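Local structure of probable dipeptidase (Pseudomonas aeruginosa, 3B40) at residues 20-31 against 59-67; 256-267 against 348-359. The protein probably hydrolyses dipeptides as a metal-dependent dipeptidase of the membrane dipeptidase (M19) family. The protein carries 11 engineered substitutions. One frame throughout, in Å; residues are numbered along the deposited sequence.

Contact 1 (20-31 against 59-67); sequences ERILSFDSRITV and RLSGAALAI. Engineered in segment 20-31: Val31 (natural residue Ile). With CD (cadmium ion), chain B.
Phe25 and Ala64 meet across two parallel strands, 25-29 and 62-68. With helix 52-58 these make a beta-alpha-beta unit of the TIM-barrel-type fold of the M19 family. The Phe25 ring stands obliquely against the neighbouring backbone, with CE1 3.5 Å from Ala64 N. Its CZ touches the CB of Ala64. With CG anti to the backbone N (chi1 173°), the ring comes up against Ala63 and Ala64. Phe400 and Phe122 also meet this ring.

Asp26, Ile29, Ala63 and Leu65 point to the other face of the sheet. Ile29 and Leu65 lie side by side and point the same way, with Ile29 CB 3.7 Å from Leu65 CD2. The tip of Ile29, CD1, rests on the CB of Ala63. Val31, an engineered residue, crosses Leu65 at about a right angle and sets CG2 against its CB at 3.6 Å. Leu102 of helix 87-108 also packs on Leu65.

The strands are bonded in register from Asp26 N to Gly62 O and from Ala64 N to Asp26 O (2.9 Å). The Asp26 carboxylate is held at both oxygens: OD1 accepts from Arg28 N in an Asx turn, and OD2 hydrogen-bonds to Ser358 OG.

Before the strands, two serines grip each other's backbone. Ser24 N gives a fairly straight bond to Ser61 OG (161°), and Ser61 N bonds back to Ser24 OG. Farther out, Glu20 binds a cadmium ion, as does Glu17. One water there joins Glu20 O to Arg59 NH1, 3.1 Å from that nitrogen.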
loop_
_atom_site.group_PDB
_atom_site.type_symbol
_atom_site.label_atom_id
_atom_site.label_comp_id
_atom_site.label_asym_id
_atom_site.label_seq_id
_atom_site.Cartn_x
_atom_site.Cartn_y
_atom_site.Cartn_z
ATOM N N GLU A 20 19.584 14.010 7.349
ATOM C CA GLU A 20 20.271 15.068 6.592
ATOM C C GLU A 20 20.995 14.481 5.386
ATOM O O GLU A 20 21.347 15.207 4.434
ATOM C CB GLU A 20 21.356 15.729 7.470
ATOM C CG GLU A 20 20.824 16.734 8.484
ATOM C CD GLU A 20 21.938 17.281 9.371
ATOM O OE1 GLU A 20 23.137 17.110 9.059
ATOM O OE2 GLU A 20 21.625 17.882 10.377
ATOM N N ARG A 21 21.250 13.172 5.452
ATOM C CA ARG A 21 22.144 12.524 4.507
ATOM C C ARG A 21 21.480 11.425 3.663
ATOM O O ARG A 21 21.879 11.229 2.536
ATOM C CB ARG A 21 23.352 11.932 5.235
ATOM C CG ARG A 21 24.351 13.004 5.693
ATOM C CD ARG A 21 25.327 12.531 6.771
ATOM N NE ARG A 21 26.138 13.700 7.142
ATOM C CZ ARG A 21 25.777 14.615 8.037
ATOM N NH1 ARG A 21 26.552 15.676 8.242
ATOM N NH2 ARG A 21 24.650 14.464 8.728
ATOM N N ILE A 22 20.557 10.657 4.239
ATOM C CA ILE A 22 20.036 9.445 3.538
ATOM C C ILE A 22 18.765 9.766 2.792
ATOM O O ILE A 22 18.101 10.762 3.110
ATOM C CB ILE A 22 19.820 8.208 4.480
ATOM C CG1 ILE A 22 18.642 8.425 5.459
ATOM C CG2 ILE A 22 21.114 7.847 5.186
ATOM C CD1 ILE A 22 18.165 7.106 6.204
ATOM N N LEU A 23 18.472 8.954 1.776
ATOM C CA LEU A 23 17.212 8.995 1.049
ATOM C C LEU A 23 16.193 8.196 1.822
ATOM O O LEU A 23 16.528 7.160 2.421
ATOM C CB LEU A 23 17.322 8.317 -0.322
ATOM C CG LEU A 23 18.366 8.776 -1.316
ATOM C CD1 LEU A 23 18.204 8.039 -2.653
ATOM C CD2 LEU A 23 18.254 10.291 -1.497
ATOM N N SER A 24 14.947 8.652 1.745
ATOM C CA SER A 24 13.846 7.976 2.393
ATOM C C SER A 24 12.714 7.866 1.351
ATOM O O SER A 24 12.522 8.753 0.533
ATOM C CB SER A 24 13.400 8.746 3.623
ATOM O OG SER A 24 13.297 10.112 3.331
ATOM N N PHE A 25 12.008 6.746 1.360
ATOM C CA PHE A 25 11.040 6.447 0.323
ATOM C C PHE A 25 9.917 5.675 0.966
ATOM O O PHE A 25 10.165 4.743 1.716
ATOM C CB PHE A 25 11.670 5.637 -0.810
ATOM C CG PHE A 25 10.674 5.155 -1.839
ATOM C CD1 PHE A 25 9.996 6.061 -2.656
ATOM C CD2 PHE A 25 10.378 3.798 -1.953
ATOM C CE1 PHE A 25 9.065 5.613 -3.614
ATOM C CE2 PHE A 25 9.450 3.343 -2.926
ATOM C CZ PHE A 25 8.802 4.251 -3.740
ATOM N N ASP A 26 8.684 6.100 0.686
ATOM C CA ASP A 26 7.482 5.460 1.232
ATOM C C ASP A 26 6.712 4.873 0.045
ATOM O O ASP A 26 6.217 5.611 -0.803
ATOM C CB ASP A 26 6.662 6.512 1.980
ATOM C CG ASP A 26 5.369 5.955 2.599
ATOM O OD1 ASP A 26 4.853 4.899 2.162
ATOM O OD2 ASP A 26 4.851 6.605 3.523
ATOM N N SER A 27 6.630 3.543 -0.017
ATOM C CA SER A 27 6.104 2.863 -1.189
ATOM C C SER A 27 4.597 2.880 -1.282
ATOM O O SER A 27 4.036 2.255 -2.180
ATOM C CB SER A 27 6.638 1.411 -1.284
ATOM O OG SER A 27 6.394 0.720 -0.073
ATOM N N ARG A 28 3.914 3.570 -0.361
ATOM C CA ARG A 28 2.446 3.585 -0.410
ATOM C C ARG A 28 1.776 4.769 0.311
ATOM O O ARG A 28 1.573 4.754 1.520
ATOM C CB ARG A 28 1.876 2.230 0.056
ATOM C CG ARG A 28 0.360 2.175 0.131
ATOM C CD ARG A 28 -0.243 1.947 -1.236
ATOM N NE ARG A 28 -1.696 1.775 -1.119
ATOM C CZ ARG A 28 -2.592 2.436 -1.851
ATOM N NH1 ARG A 28 -2.194 3.325 -2.781
ATOM N NH2 ARG A 28 -3.882 2.199 -1.638
ATOM N N ILE A 29 1.474 5.798 -0.465
ATOM C CA ILE A 29 0.644 6.917 -0.056
ATOM C C ILE A 29 -0.445 7.141 -1.105
ATOM O O ILE A 29 -0.206 7.093 -2.319
ATOM C CB ILE A 29 1.465 8.234 0.169
ATOM C CG1 ILE A 29 2.602 7.975 1.157
ATOM C CG2 ILE A 29 0.527 9.428 0.631
ATOM C CD1 ILE A 29 3.529 9.170 1.413
ATOM N N THR A 30 -1.661 7.317 -0.616
ATOM C CA THR A 30 -2.797 7.500 -1.495
ATOM C C THR A 30 -2.895 8.954 -1.866
ATOM O O THR A 30 -2.626 9.840 -1.035
ATOM C CB THR A 30 -4.106 7.025 -0.814
ATOM O OG1 THR A 30 -4.072 5.615 -0.729
ATOM C CG2 THR A 30 -5.365 7.453 -1.586
ATOM N N VAL A 31 -3.265 9.198 -3.119
ATOM C CA VAL A 31 -3.611 10.553 -3.602
ATOM C C VAL A 31 -5.134 10.772 -3.420
ATOM O O VAL A 31 -5.942 10.082 -4.070
ATOM C CB VAL A 31 -3.251 10.713 -5.120
ATOM C CG1 VAL A 31 -3.498 12.168 -5.617
ATOM C CG2 VAL A 31 -1.827 10.252 -5.418
ATOM N N ARG A 59 11.982 15.418 5.999
ATOM C CA ARG A 59 13.067 15.014 5.071
ATOM C C ARG A 59 12.738 13.743 4.272
ATOM O O ARG A 59 13.639 12.997 3.914
ATOM C CB ARG A 59 14.428 14.816 5.795
ATOM C CG ARG A 59 14.911 15.988 6.664
ATOM C CD ARG A 59 15.092 17.273 5.854
ATOM N NE ARG A 59 15.978 17.121 4.688
ATOM C CZ ARG A 59 17.281 17.427 4.664
ATOM N NH1 ARG A 59 17.957 17.255 3.542
ATOM N NH2 ARG A 59 17.915 17.935 5.736
ATOM N N LEU A 60 11.450 13.486 4.016
ATOM C CA LEU A 60 11.042 12.404 3.106
ATOM C C LEU A 60 11.460 12.782 1.710
ATOM O O LEU A 60 11.046 13.835 1.230
ATOM C CB LEU A 60 9.514 12.251 3.127
ATOM C CG LEU A 60 8.983 11.055 2.313
ATOM C CD1 LEU A 60 9.578 9.720 2.755
ATOM C CD2 LEU A 60 7.452 10.995 2.332
ATOM N N SER A 61 12.262 11.943 1.058
ATOM C CA SER A 61 12.761 12.254 -0.286
ATOM C C SER A 61 11.704 12.030 -1.365
ATOM O O SER A 61 11.688 12.722 -2.389
ATOM C CB SER A 61 14.006 11.424 -0.623
ATOM O OG SER A 61 14.933 11.473 0.461
ATOM N N GLY A 62 10.869 11.017 -1.163
ATOM C CA GLY A 62 9.871 10.721 -2.187
ATOM C C GLY A 62 8.938 9.609 -1.769
ATOM O O GLY A 62 9.054 9.082 -0.663
ATOM N N ALA A 63 7.977 9.286 -2.636
ATOM C CA ALA A 63 6.931 8.305 -2.308
ATOM C C ALA A 63 6.294 7.764 -3.570
ATOM O O ALA A 63 6.281 8.448 -4.601
ATOM C CB ALA A 63 5.849 8.948 -1.450
ATOM N N ALA A 64 5.743 6.548 -3.486
ATOM C CA ALA A 64 5.010 5.985 -4.624
ATOM C C ALA A 64 3.548 6.386 -4.451
ATOM O O ALA A 64 2.914 6.036 -3.458
ATOM C CB ALA A 64 5.191 4.465 -4.716
ATOM N N LEU A 65 3.054 7.181 -5.404
ATOM C CA LEU A 65 1.665 7.632 -5.426
ATOM C C LEU A 65 0.930 6.956 -6.574
ATOM O O LEU A 65 1.301 7.100 -7.747
ATOM C CB LEU A 65 1.600 9.150 -5.600
ATOM C CG LEU A 65 2.521 9.924 -4.627
ATOM C CD1 LEU A 65 2.456 11.409 -4.948
ATOM C CD2 LEU A 65 2.150 9.701 -3.176
ATOM N N ALA A 66 -0.144 6.273 -6.225
ATOM C CA ALA A 66 -0.773 5.342 -7.132
ATOM C C ALA A 66 -1.886 5.998 -7.942
ATOM O O ALA A 66 -2.722 6.718 -7.397
ATOM C CB ALA A 66 -1.328 4.156 -6.354
ATOM N N ILE A 67 -1.875 5.695 -9.236
ATOM C CA ILE A 67 -3.018 5.830 -10.106
ATOM C C ILE A 67 -3.972 4.712 -9.705
ATOM O O ILE A 67 -3.699 3.518 -9.954
ATOM C CB ILE A 67 -2.607 5.617 -11.595
ATOM C CG1 ILE A 67 -1.502 6.606 -12.043
ATOM C CG2 ILE A 67 -3.848 5.614 -12.500
ATOM C CD1 ILE A 67 -1.717 8.117 -11.803
HETATM CD CD CD B . 24.037 18.093 11.042
HETATM O O HOH W 1 20.882 17.806 4.241
HETATM O O HOH W 2 15.695 11.192 4.348
HETATM O O HOH W 3 2.156 2.858 -4.305
HETATM O O HOH W 4 -3.703 6.923 -4.929
#

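Contact 2 (256-267 against 348-359); sequences KDSGGVIQVVGF and KVGIDHVGISSD. With CD (cadmium ion), chain C.
The His353 ring is covered on one face by the Lys256 side chain, whose CG lies 3.9 Å from the ring centroid in a CH-pi contact. CB of Asp352 lies over the opposite face, toward the rim. The two ring nitrogens work at the edge. ND1 donates to Gly260 O at 2.8 Å, exactly in the ring plane and nearly straight (163°). NE2 binds a cadmium ion at 2.3 Å. Four waters complete the seen ligands of this metal. The bond at ND1 would hold the ring's rotation, with NE2 toward the metal. Lys256 bends along its chain, and NZ reaches Val349 O in a weak bond. The same nitrogen bonds one of the metal-bound waters.

Beyond the histidine, strands 261-265 and 354-357 run parallel as neighbours in the barrel-type sheet. Ile262 N bonds to His353 O, Gly355 N to Ile262 O, and Gly266 N to Ser357 O. On the face toward helix 335-349, Val264 CG2 meets Val354 CG1 at 3.8 Å, the two side chains crossing at a slant. Ile262 sends CD1 to Val349 CG2, at the end of that helix.

On the other face, Gln263 bends at chi2 (-91°), which lays its amide over Gly355, with OE1 3.5 Å from the CA. Its NE2 comes 2.9 Å from Ile356 O. Ser357 OG bonds to Ser233 O and also sits against Val265 CB. Farther along, Val265 CG2 packs on Asp359 CB. The Asp359 carboxylate is turned 59° from the ring of Phe267, and Asp359 OD2 lies 3.4 Å from Phe267 CD1.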
loop_
_atom_site.group_PDB
_atom_site.type_symbol
_atom_site.label_atom_id
_atom_site.label_comp_id
_atom_site.label_asym_id
_atom_site.label_seq_id
_atom_site.Cartn_x
_atom_site.Cartn_y
_atom_site.Cartn_z
ATOM N N LYS A 256 11.250 -12.711 -1.700
ATOM C CA LYS A 256 12.715 -12.716 -1.474
ATOM C C LYS A 256 13.451 -13.389 -2.658
ATOM O O LYS A 256 14.408 -12.836 -3.202
ATOM C CB LYS A 256 13.059 -13.445 -0.151
ATOM C CG LYS A 256 14.595 -13.569 0.163
ATOM C CD LYS A 256 14.896 -14.922 0.818
ATOM C CE LYS A 256 15.980 -14.849 1.885
ATOM N NZ LYS A 256 17.253 -14.183 1.440
ATOM N N ASP A 257 12.979 -14.575 -3.042
ATOM C CA ASP A 257 13.616 -15.385 -4.093
ATOM C C ASP A 257 13.579 -14.727 -5.465
ATOM O O ASP A 257 14.401 -15.031 -6.311
ATOM C CB ASP A 257 12.975 -16.761 -4.208
ATOM C CG ASP A 257 13.289 -17.678 -3.029
ATOM O OD1 ASP A 257 14.243 -17.417 -2.251
ATOM O OD2 ASP A 257 12.548 -18.676 -2.882
ATOM N N SER A 258 12.636 -13.826 -5.700
ATOM C CA SER A 258 12.641 -13.044 -6.947
ATOM C C SER A 258 13.697 -11.951 -6.906
ATOM O O SER A 258 13.956 -11.325 -7.933
ATOM C CB SER A 258 11.254 -12.401 -7.210
ATOM O OG SER A 258 11.022 -11.253 -6.388
ATOM N N GLY A 259 14.286 -11.699 -5.725
ATOM C CA GLY A 259 15.208 -10.577 -5.557
ATOM C C GLY A 259 14.501 -9.330 -5.066
ATOM O O GLY A 259 15.090 -8.262 -5.036
ATOM N N GLY A 260 13.245 -9.483 -4.634
ATOM C CA GLY A 260 12.384 -8.349 -4.386
ATOM C C GLY A 260 12.353 -7.839 -2.958
ATOM O O GLY A 260 13.265 -8.125 -2.168
ATOM N N VAL A 261 11.299 -7.087 -2.611
ATOM C CA VAL A 261 11.269 -6.402 -1.302
ATOM C C VAL A 261 9.885 -6.416 -0.689
ATOM O O VAL A 261 8.887 -6.223 -1.383
ATOM C CB VAL A 261 11.778 -4.885 -1.369
ATOM C CG1 VAL A 261 11.887 -4.308 0.020
ATOM C CG2 VAL A 261 13.141 -4.773 -2.044
ATOM N N ILE A 262 9.838 -6.615 0.630
ATOM C CA ILE A 262 8.594 -6.539 1.403
ATOM C C ILE A 262 8.599 -5.208 2.130
ATOM O O ILE A 262 9.397 -4.983 3.032
ATOM C CB ILE A 262 8.465 -7.719 2.391
ATOM C CG1 ILE A 262 8.452 -9.036 1.606
ATOM C CG2 ILE A 262 7.168 -7.618 3.206
ATOM C CD1 ILE A 262 9.199 -10.130 2.257
ATOM N N GLN A 263 7.746 -4.299 1.683
ATOM C CA GLN A 263 7.724 -2.957 2.272
ATOM C C GLN A 263 6.698 -2.986 3.400
ATOM O O GLN A 263 5.496 -2.915 3.154
ATOM C CB GLN A 263 7.407 -1.899 1.205
ATOM C CG GLN A 263 8.427 -1.865 0.042
ATOM C CD GLN A 263 9.600 -0.899 0.261
ATOM O OE1 GLN A 263 10.740 -1.215 -0.081
ATOM N NE2 GLN A 263 9.318 0.274 0.815
ATOM N N VAL A 264 7.193 -3.076 4.629
ATOM C CA VAL A 264 6.363 -3.292 5.824
ATOM C C VAL A 264 5.531 -2.074 6.161
ATOM O O VAL A 264 6.069 -0.980 6.359
ATOM C CB VAL A 264 7.226 -3.673 7.062
ATOM C CG1 VAL A 264 6.348 -3.828 8.317
ATOM C CG2 VAL A 264 8.023 -4.977 6.797
ATOM N N VAL A 265 4.223 -2.272 6.283
ATOM C CA VAL A 265 3.298 -1.163 6.301
ATOM C C VAL A 265 2.870 -0.761 7.723
ATOM O O VAL A 265 2.484 -1.612 8.526
ATOM C CB VAL A 265 2.039 -1.455 5.413
ATOM C CG1 VAL A 265 1.199 -2.594 6.002
ATOM C CG2 VAL A 265 1.190 -0.223 5.253
ATOM N N GLY A 266 2.882 0.549 7.984
ATOM C CA GLY A 266 2.380 1.109 9.251
ATOM C C GLY A 266 0.855 1.173 9.299
ATOM O O GLY A 266 0.274 2.257 9.489
ATOM N N PHE A 267 0.204 0.030 9.086
ATOM C CA PHE A 267 -1.257 -0.033 9.155
ATOM C C PHE A 267 -1.654 -0.687 10.482
ATOM O O PHE A 267 -1.400 -1.894 10.693
ATOM C CB PHE A 267 -1.882 -0.752 7.948
ATOM C CG PHE A 267 -3.354 -0.499 7.813
ATOM C CD1 PHE A 267 -3.832 0.464 6.928
ATOM C CD2 PHE A 267 -4.262 -1.189 8.600
ATOM C CE1 PHE A 267 -5.181 0.728 6.830
ATOM C CE2 PHE A 267 -5.626 -0.942 8.504
ATOM C CZ PHE A 267 -6.089 0.023 7.616
ATOM N N LYS A 348 13.222 -13.337 8.587
ATOM C CA LYS A 348 12.776 -14.280 7.589
ATOM C C LYS A 348 13.478 -14.108 6.220
ATOM O O LYS A 348 13.926 -15.096 5.636
ATOM C CB LYS A 348 11.238 -14.248 7.466
ATOM C CG LYS A 348 10.488 -14.725 8.732
ATOM C CD LYS A 348 11.086 -16.019 9.316
ATOM C CE LYS A 348 10.386 -16.428 10.607
ATOM N NZ LYS A 348 10.772 -17.775 11.100
ATOM N N VAL A 349 13.591 -12.872 5.712
ATOM C CA VAL A 349 14.155 -12.677 4.368
ATOM C C VAL A 349 15.523 -11.979 4.269
ATOM O O VAL A 349 16.131 -11.978 3.205
ATOM C CB VAL A 349 13.138 -12.029 3.397
ATOM C CG1 VAL A 349 11.886 -12.900 3.323
ATOM C CG2 VAL A 349 12.749 -10.636 3.898
ATOM N N GLY A 350 15.990 -11.387 5.366
ATOM C CA GLY A 350 17.282 -10.701 5.405
ATOM C C GLY A 350 17.147 -9.218 5.133
ATOM O O GLY A 350 16.199 -8.784 4.440
ATOM N N ILE A 351 18.110 -8.438 5.636
ATOM C CA ILE A 351 18.001 -6.968 5.626
ATOM C C ILE A 351 17.821 -6.430 4.209
ATOM O O ILE A 351 17.263 -5.360 4.030
ATOM C CB ILE A 351 19.212 -6.243 6.359
ATOM C CG1 ILE A 351 18.958 -4.736 6.495
ATOM C CG2 ILE A 351 20.556 -6.477 5.689
ATOM C CD1 ILE A 351 17.918 -4.398 7.561
ATOM N N ASP A 352 18.291 -7.178 3.212
ATOM C CA ASP A 352 18.293 -6.682 1.826
ATOM C C ASP A 352 16.908 -6.746 1.149
ATOM O O ASP A 352 16.714 -6.275 0.000
ATOM C CB ASP A 352 19.287 -7.474 0.982
ATOM C CG ASP A 352 20.751 -7.175 1.314
ATOM O OD1 ASP A 352 21.117 -6.052 1.768
ATOM O OD2 ASP A 352 21.567 -8.080 1.041
ATOM N N HIS A 353 15.938 -7.323 1.845
ATOM C CA HIS A 353 14.641 -7.593 1.223
ATOM C C HIS A 353 13.471 -6.990 1.944
ATOM O O HIS A 353 12.306 -7.441 1.752
ATOM C CB HIS A 353 14.456 -9.105 1.058
ATOM C CG HIS A 353 15.491 -9.705 0.177
ATOM N ND1 HIS A 353 15.469 -9.543 -1.190
ATOM C CD2 HIS A 353 16.631 -10.379 0.466
ATOM C CE1 HIS A 353 16.525 -10.145 -1.713
ATOM N NE2 HIS A 353 17.235 -10.666 -0.730
ATOM N N VAL A 354 13.777 -5.982 2.762
ATOM C CA VAL A 354 12.780 -5.293 3.566
ATOM C C VAL A 354 12.795 -3.751 3.339
ATOM O O VAL A 354 13.848 -3.127 3.124
ATOM C CB VAL A 354 12.891 -5.672 5.091
ATOM C CG1 VAL A 354 11.684 -5.151 5.903
ATOM C CG2 VAL A 354 12.979 -7.191 5.284
ATOM N N GLY A 355 11.605 -3.162 3.391
ATOM C CA GLY A 355 11.425 -1.697 3.268
ATOM C C GLY A 355 10.308 -1.249 4.184
ATOM O O GLY A 355 9.912 -1.990 5.071
ATOM N N ILE A 356 9.777 -0.047 3.947
ATOM C CA ILE A 356 8.849 0.598 4.879
ATOM C C ILE A 356 7.805 1.316 4.052
ATOM O O ILE A 356 8.111 1.853 2.994
ATOM C CB ILE A 356 9.579 1.659 5.819
ATOM C CG1 ILE A 356 10.771 1.020 6.550
ATOM C CG2 ILE A 356 8.576 2.286 6.839
ATOM C CD1 ILE A 356 11.744 2.049 7.204
ATOM N N SER A 357 6.573 1.328 4.535
ATOM C CA SER A 357 5.484 2.048 3.854
ATOM C C SER A 357 4.481 2.452 4.909
ATOM O O SER A 357 4.468 1.858 5.971
ATOM C CB SER A 357 4.841 1.214 2.768
ATOM O OG SER A 357 4.209 0.054 3.271
ATOM N N SER A 358 3.661 3.457 4.621
ATOM C CA SER A 358 2.683 3.987 5.592
ATOM C C SER A 358 1.220 3.604 5.413
ATOM O O SER A 358 0.486 3.376 6.407
ATOM C CB SER A 358 2.740 5.509 5.569
ATOM O OG SER A 358 2.521 6.023 4.269
ATOM N N ASP A 359 0.812 3.519 4.157
ATOM C CA ASP A 359 -0.612 3.484 3.767
ATOM C C ASP A 359 -1.268 4.812 4.163
ATOM O O ASP A 359 -2.469 4.870 4.398
ATOM C CB ASP A 359 -1.359 2.306 4.380
ATOM C CG ASP A 359 -2.260 1.563 3.353
ATOM O OD1 ASP A 359 -2.556 2.095 2.246
ATOM O OD2 ASP A 359 -2.690 0.428 3.682
HETATM CD CD CD C . 19.328 -11.528 -1.090
HETATM O O HOH W 5 18.321 -13.812 -1.138
HETATM O O HOH W 6 20.493 -9.565 -1.525
HETATM O O HOH W 7 19.419 -10.336 -3.527
HETATM O O HOH W 8 19.674 -11.843 1.312
#

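Contact 1 comes first along the chain and closes before contact 2 opens. Their centres are 15 Å apart. Both belong to the same curled parallel sheet, which leads from strand 25-29 through 62-68 and later strands to 261-265 and 354-357. The first and last strands in chain order come together here: Ser27 OG lies 3.1 Å from Gln263 NE2, probably in a weak hydrogen bond, and Ser357 packs on Ser27. The two contacts thus bring the beginning and end of the sheet side by side, consistent with a closed barrel. Each also has a cadmium ion at its outer end.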